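Local coordinates for protein PrgB (Enterococcus faecalis, PDB 6EVU) that promotes cell aggregation, biofilm formation and conjugation by binding and compacting DNA, and is represented here by its adhesin domain, at residues S44-G49 with V110-T115; Q85-K90 with G98-L103. One frame throughout, in Å; residues are numbered along the deposited sequence.

Contact 1: residues S44-G49 with V110-T115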
loop_
_atom_site.group_PDB
_atom_site.type_symbol
_atom_site.label_atom_id
_atom_site.label_comp_id
_atom_site.label_asym_id
_atom_site.label_seq_id
_atom_site.Cartn_x
_atom_site.Cartn_y
_atom_site.Cartn_z
ATOM N N SER A 44 -14.501 0.912 -13.489
ATOM C CA SER A 44 -15.846 1.181 -14.004
ATOM C C SER A 44 -16.601 2.227 -13.203
ATOM O O SER A 44 -17.459 2.921 -13.772
ATOM C CB SER A 44 -16.694 -0.087 -14.019
ATOM O OG SER A 44 -16.673 -0.674 -12.731
ATOM N N SER A 45 -16.297 2.371 -11.907
ATOM C CA SER A 45 -16.927 3.417 -11.116
ATOM C C SER A 45 -16.119 3.648 -9.852
ATOM O O SER A 45 -15.398 2.767 -9.365
ATOM C CB SER A 45 -18.366 3.067 -10.741
ATOM O OG SER A 45 -18.368 1.969 -9.850
ATOM N N ILE A 46 -16.294 4.848 -9.306
ATOM C CA ILE A 46 -15.754 5.216 -8.008
ATOM C C ILE A 46 -16.872 5.862 -7.225
ATOM O O ILE A 46 -17.420 6.880 -7.674
ATOM C CB ILE A 46 -14.582 6.204 -8.123
ATOM C CG1 ILE A 46 -13.490 5.602 -9.031
ATOM C CG2 ILE A 46 -14.042 6.585 -6.739
ATOM C CD1 ILE A 46 -12.288 6.541 -9.295
ATOM N N LYS A 47 -17.182 5.309 -6.053
ATOM C CA LYS A 47 -18.353 5.758 -5.301
ATOM C C LYS A 47 -17.956 6.075 -3.879
ATOM O O LYS A 47 -17.086 5.409 -3.283
ATOM C CB LYS A 47 -19.497 4.707 -5.291
ATOM C CG LYS A 47 -20.129 4.484 -6.629
ATOM C CD LYS A 47 -21.223 5.501 -6.877
ATOM C CE LYS A 47 -21.919 5.244 -8.200
ATOM N NZ LYS A 47 -21.035 5.543 -9.371
ATOM N N GLY A 48 -18.588 7.124 -3.292
ATOM C CA GLY A 48 -18.345 7.437 -1.903
ATOM C C GLY A 48 -17.391 8.576 -1.644
ATOM O O GLY A 48 -17.267 8.996 -0.483
ATOM N N GLY A 49 -16.662 9.061 -2.647
ATOM C CA GLY A 49 -15.680 10.109 -2.410
ATOM C C GLY A 49 -15.893 11.308 -3.306
ATOM O O GLY A 49 -16.376 11.195 -4.433
ATOM N N VAL A 110 -14.414 4.815 0.168
ATOM C CA VAL A 110 -14.532 5.034 -1.270
ATOM C C VAL A 110 -14.379 3.681 -1.940
ATOM O O VAL A 110 -13.382 2.968 -1.724
ATOM C CB VAL A 110 -13.459 6.020 -1.748
ATOM C CG1 VAL A 110 -13.471 6.074 -3.269
ATOM C CG2 VAL A 110 -13.753 7.373 -1.063
ATOM N N THR A 111 -15.364 3.290 -2.731
ATOM C CA THR A 111 -15.294 1.976 -3.394
ATOM C C THR A 111 -14.870 2.190 -4.839
ATOM O O THR A 111 -15.588 2.846 -5.602
ATOM C CB THR A 111 -16.649 1.257 -3.330
ATOM O OG1 THR A 111 -17.069 1.100 -1.952
ATOM C CG2 THR A 111 -16.627 -0.106 -4.054
ATOM N N VAL A 112 -13.712 1.606 -5.217
ATOM C CA VAL A 112 -13.208 1.617 -6.593
ATOM C C VAL A 112 -13.496 0.249 -7.203
ATOM O O VAL A 112 -12.982 -0.765 -6.736
ATOM C CB VAL A 112 -11.694 1.906 -6.602
ATOM C CG1 VAL A 112 -11.125 1.878 -8.057
ATOM C CG2 VAL A 112 -11.360 3.196 -5.836
ATOM N N THR A 113 -14.284 0.204 -8.266
ATOM C CA THR A 113 -14.617 -1.062 -8.909
ATOM C C THR A 113 -13.808 -1.232 -10.192
ATOM O O THR A 113 -13.776 -0.340 -11.035
ATOM C CB THR A 113 -16.111 -1.102 -9.216
ATOM O OG1 THR A 113 -16.846 -0.993 -7.981
ATOM C CG2 THR A 113 -16.478 -2.404 -9.898
ATOM N N TYR A 114 -13.160 -2.375 -10.331
ATOM C CA TYR A 114 -12.511 -2.772 -11.579
ATOM C C TYR A 114 -13.375 -3.800 -12.279
ATOM O O TYR A 114 -13.866 -4.749 -11.646
ATOM C CB TYR A 114 -11.129 -3.386 -11.330
ATOM C CG TYR A 114 -10.120 -2.389 -10.776
ATOM C CD1 TYR A 114 -9.348 -1.655 -11.657
ATOM C CD2 TYR A 114 -9.910 -2.253 -9.405
ATOM C CE1 TYR A 114 -8.433 -0.734 -11.197
ATOM C CE2 TYR A 114 -8.973 -1.340 -8.910
ATOM C CZ TYR A 114 -8.241 -0.568 -9.820
ATOM O OH TYR A 114 -7.286 0.354 -9.416
ATOM N N THR A 115 -13.526 -3.655 -13.610
ATOM C CA THR A 115 -14.103 -4.728 -14.412
ATOM C C THR A 115 -13.108 -5.144 -15.487
ATOM O O THR A 115 -12.036 -4.547 -15.644
ATOM C CB THR A 115 -15.417 -4.293 -15.070
ATOM O OG1 THR A 115 -15.159 -3.107 -15.832
ATOM C CG2 THR A 115 -16.436 -3.962 -14.011
HETATM O O HOH W 1 -17.518 1.547 -7.214
#
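Ser44 and Ser45 together face a single residue, Thr113, on the neighbouring antiparallel strand. Ser44 N reaches Thr113 O at 2.8 Å, and Thr113 N sends a straight bond to Ser45 O at 3.0 Å. With two residues opposite one, and Ser44 in a near-helical backbone conformation (phi -89°, psi -28°), this end of the ladder resembles a classic beta bulge, but Ser44 N alone, not Ser45 N, bonds to Thr113 O. Ser45 N is buried by the contact and has no partner anywhere in the model. Ser45 projects on the face of Thr113, while Ser44 points across at the neighbouring strand. Ser44 OG lies 3.3 Å from Thr113 CG2 and 3.5 Å from Thr115 CG2, with a weak bond to Thr113 O as well. Ser45 OG instead shares a water with Thr113 OG1, at 2.8 Å and 2.7 Å from the water oxygen respectively; the same water donates to Thr111 O, so it laces the two strands over this hydrophilic face. Beyond the bulge-like end the pairing is regular, Lys47 and Thr111 exchanging both backbone bonds.

Strand 42-47 is thereby added to strand 110-115 in the larger of the domain's two antiparallel sheets, a layered beta architecture that fits the lectin-like adhesin domains of the antigen I/II family. The opposite face is apolar. Ile46 CG2 meets Val110 CG1 at 3.6 Å, the two side chains crossing at a slant. CG1 of Val110 stands anti to the backbone N (chi1 172°), which puts it beside the isoleucine, while Val110 CG2 packs 3.6 Å from Gly49 CA, where 44-49 leaves the sheet. Further out, Phe149 of strand 145-150 packs on Val110 and Val112. On its other edge, strand 110-115 is backbone-bonded to strand 124-137, through Tyr133 and Phe131.

Contact 2: residues Q85-K90 with G98-L103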
loop_
_atom_site.group_PDB
_atom_site.type_symbol
_atom_site.label_atom_id
_atom_site.label_comp_id
_atom_site.label_asym_id
_atom_site.label_seq_id
_atom_site.Cartn_x
_atom_site.Cartn_y
_atom_site.Cartn_z
ATOM N N GLN A 85 -15.559 12.398 -14.733
ATOM C CA GLN A 85 -14.961 12.838 -15.996
ATOM C C GLN A 85 -13.696 13.683 -15.789
ATOM O O GLN A 85 -12.646 13.384 -16.367
ATOM C CB GLN A 85 -15.991 13.624 -16.831
ATOM C CG GLN A 85 -15.638 13.740 -18.320
ATOM C CD GLN A 85 -14.524 14.758 -18.608
ATOM O OE1 GLN A 85 -14.445 15.835 -17.986
ATOM N NE2 GLN A 85 -13.654 14.417 -19.564
ATOM N N ASN A 86 -13.795 14.802 -15.063
ATOM C CA ASN A 86 -12.700 15.767 -15.061
ATOM C C ASN A 86 -11.647 15.467 -13.990
ATOM O O ASN A 86 -10.647 16.201 -13.891
ATOM C CB ASN A 86 -13.235 17.209 -14.915
ATOM C CG ASN A 86 -14.000 17.458 -13.599
ATOM O OD1 ASN A 86 -13.715 16.851 -12.551
ATOM N ND2 ASN A 86 -14.942 18.427 -13.645
ATOM N N SER A 87 -11.828 14.385 -13.228
ATOM C CA SER A 87 -10.831 13.927 -12.256
ATOM C C SER A 87 -9.789 12.988 -12.863
ATOM O O SER A 87 -8.849 12.604 -12.177
ATOM C CB SER A 87 -11.513 13.247 -11.063
ATOM O OG SER A 87 -12.030 11.984 -11.435
ATOM N N PHE A 88 -9.879 12.690 -14.161
ATOM C CA PHE A 88 -8.957 11.786 -14.845
ATOM C C PHE A 88 -7.585 12.438 -15.012
ATOM O O PHE A 88 -7.466 13.560 -15.532
ATOM C CB PHE A 88 -9.557 11.397 -16.213
ATOM C CG PHE A 88 -8.657 10.538 -17.049
ATOM C CD1 PHE A 88 -8.544 9.172 -16.782
ATOM C CD2 PHE A 88 -7.891 11.089 -18.081
ATOM C CE1 PHE A 88 -7.687 8.373 -17.537
ATOM C CE2 PHE A 88 -7.040 10.309 -18.800
ATOM C CZ PHE A 88 -6.932 8.952 -18.518
ATOM N N VAL A 89 -6.533 11.720 -14.614
ATOM C CA VAL A 89 -5.173 12.254 -14.647
ATOM C C VAL A 89 -4.282 11.310 -15.449
ATOM O O VAL A 89 -4.488 10.088 -15.432
ATOM C CB VAL A 89 -4.607 12.477 -13.208
ATOM C CG1 VAL A 89 -5.346 13.627 -12.515
ATOM C CG2 VAL A 89 -4.756 11.268 -12.382
ATOM N N LYS A 90 -3.324 11.881 -16.200
ATOM C CA LYS A 90 -2.247 11.136 -16.858
ATOM C C LYS A 90 -0.948 11.393 -16.093
ATOM O O LYS A 90 -0.641 12.535 -15.734
ATOM C CB LYS A 90 -2.084 11.537 -18.321
ATOM C CG LYS A 90 -3.322 11.278 -19.165
ATOM C CD LYS A 90 -3.204 11.941 -20.552
ATOM C CE LYS A 90 -4.478 12.712 -20.913
ATOM N NZ LYS A 90 -4.935 13.712 -19.882
ATOM N N GLY A 98 -3.898 5.772 -17.273
ATOM C CA GLY A 98 -4.213 6.891 -16.369
ATOM C C GLY A 98 -5.013 6.453 -15.140
ATOM O O GLY A 98 -5.076 5.272 -14.779
ATOM N N GLY A 99 -5.621 7.437 -14.480
ATOM C CA GLY A 99 -6.320 7.154 -13.227
ATOM C C GLY A 99 -7.184 8.347 -12.852
ATOM O O GLY A 99 -7.429 9.225 -13.679
ATOM N N TYR A 100 -7.671 8.355 -11.601
ATOM C CA TYR A 100 -8.644 9.360 -11.150
ATOM C C TYR A 100 -8.273 9.905 -9.788
ATOM O O TYR A 100 -7.966 9.128 -8.877
ATOM C CB TYR A 100 -10.067 8.766 -11.057
ATOM C CG TYR A 100 -10.434 8.127 -12.360
ATOM C CD1 TYR A 100 -11.015 8.863 -13.352
ATOM C CD2 TYR A 100 -10.126 6.803 -12.599
ATOM C CE1 TYR A 100 -11.312 8.282 -14.606
ATOM C CE2 TYR A 100 -10.406 6.199 -13.836
ATOM C CZ TYR A 100 -10.994 6.936 -14.812
ATOM O OH TYR A 100 -11.242 6.311 -16.046
ATOM N N ALA A 101 -8.375 11.245 -9.614
ATOM C CA ALA A 101 -8.027 11.899 -8.353
ATOM C C ALA A 101 -9.268 12.014 -7.462
ATOM O O ALA A 101 -10.321 12.484 -7.908
ATOM C CB ALA A 101 -7.431 13.297 -8.594
ATOM N N VAL A 102 -9.142 11.615 -6.201
ATOM C CA VAL A 102 -10.298 11.511 -5.304
ATOM C C VAL A 102 -9.883 11.993 -3.921
ATOM O O VAL A 102 -8.749 11.755 -3.494
ATOM C CB VAL A 102 -10.815 10.052 -5.233
ATOM C CG1 VAL A 102 -11.986 9.915 -4.239
ATOM C CG2 VAL A 102 -11.203 9.554 -6.626
ATOM N N LEU A 103 -10.801 12.679 -3.197
ATOM C CA LEU A 103 -10.461 13.087 -1.827
ATOM C C LEU A 103 -10.933 11.993 -0.877
ATOM O O LEU A 103 -12.108 11.594 -0.942
ATOM C CB LEU A 103 -11.155 14.407 -1.454
ATOM C CG LEU A 103 -10.698 14.945 -0.080
ATOM C CD1 LEU A 103 -9.393 15.683 -0.206
ATOM C CD2 LEU A 103 -11.724 16.014 0.395
#
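Phe88 turns the edge of its ring toward the face of Tyr100, an offset edge-to-face pair with centroids 5.6 Å apart and planes at 61°. The closest touch is Phe88 CD1 to Tyr100 CE1, 3.6 Å. CG of Phe88 stands anti to the backbone N (chi1 176°), and the ring beyond it extends past Gly99 O to Gly98, whose CA lies 4.0 Å from Phe88 CZ. A CB on Gly98 would clash with Phe88 CZ and Val89 O; its absence lets the ring lie against this backbone. Along the backbone, Val89 N bonds to Gly99 O at 2.8 Å, Gly99 N to Val89 O at 3.0 Å, and Ala101 N to Ser87 O. Val89 CG2 sits 3.6 Å from Gly99 O, whereas Val89 CG1 is a loose 4.5 Å from Ala101 CB; Leu94 and Val148 also touch this buried valine. Phe88 and Tyr100 remain partly open to solvent, though Phe84 stacks on the tyrosine and Asn151 binds its hydroxyl. Ser87, inside the type I turn from Gln85 to Phe88, bonds through OG to Phe84 O just before the turn. The whole is a short antiparallel beta hairpin, with strand 88-89 on an edge of the smaller sheet.

How the contacts relate
After a helix and two short strands the chain reaches strand 42-47, then strand 50-51, two short helices and strand 88-89. Contact 2 closes the small loop between 85-90 and 98-103, only seven residues long. Strand 99-104 is followed by strand 110-115, which returns to 44-49 as contact 1 and closes a loop of 60 residues that contains the whole of contact 2. The contacts therefore nest and do not cross. They belong to different sheets, contact 1 to the larger and contact 2 to the smaller, and meet between them: Ile46 CD1 packs 3.6 Å from Tyr100 CB, and Val102 reaches Ile46, Gly49 and Val110. Their centres are about 12 Å apart.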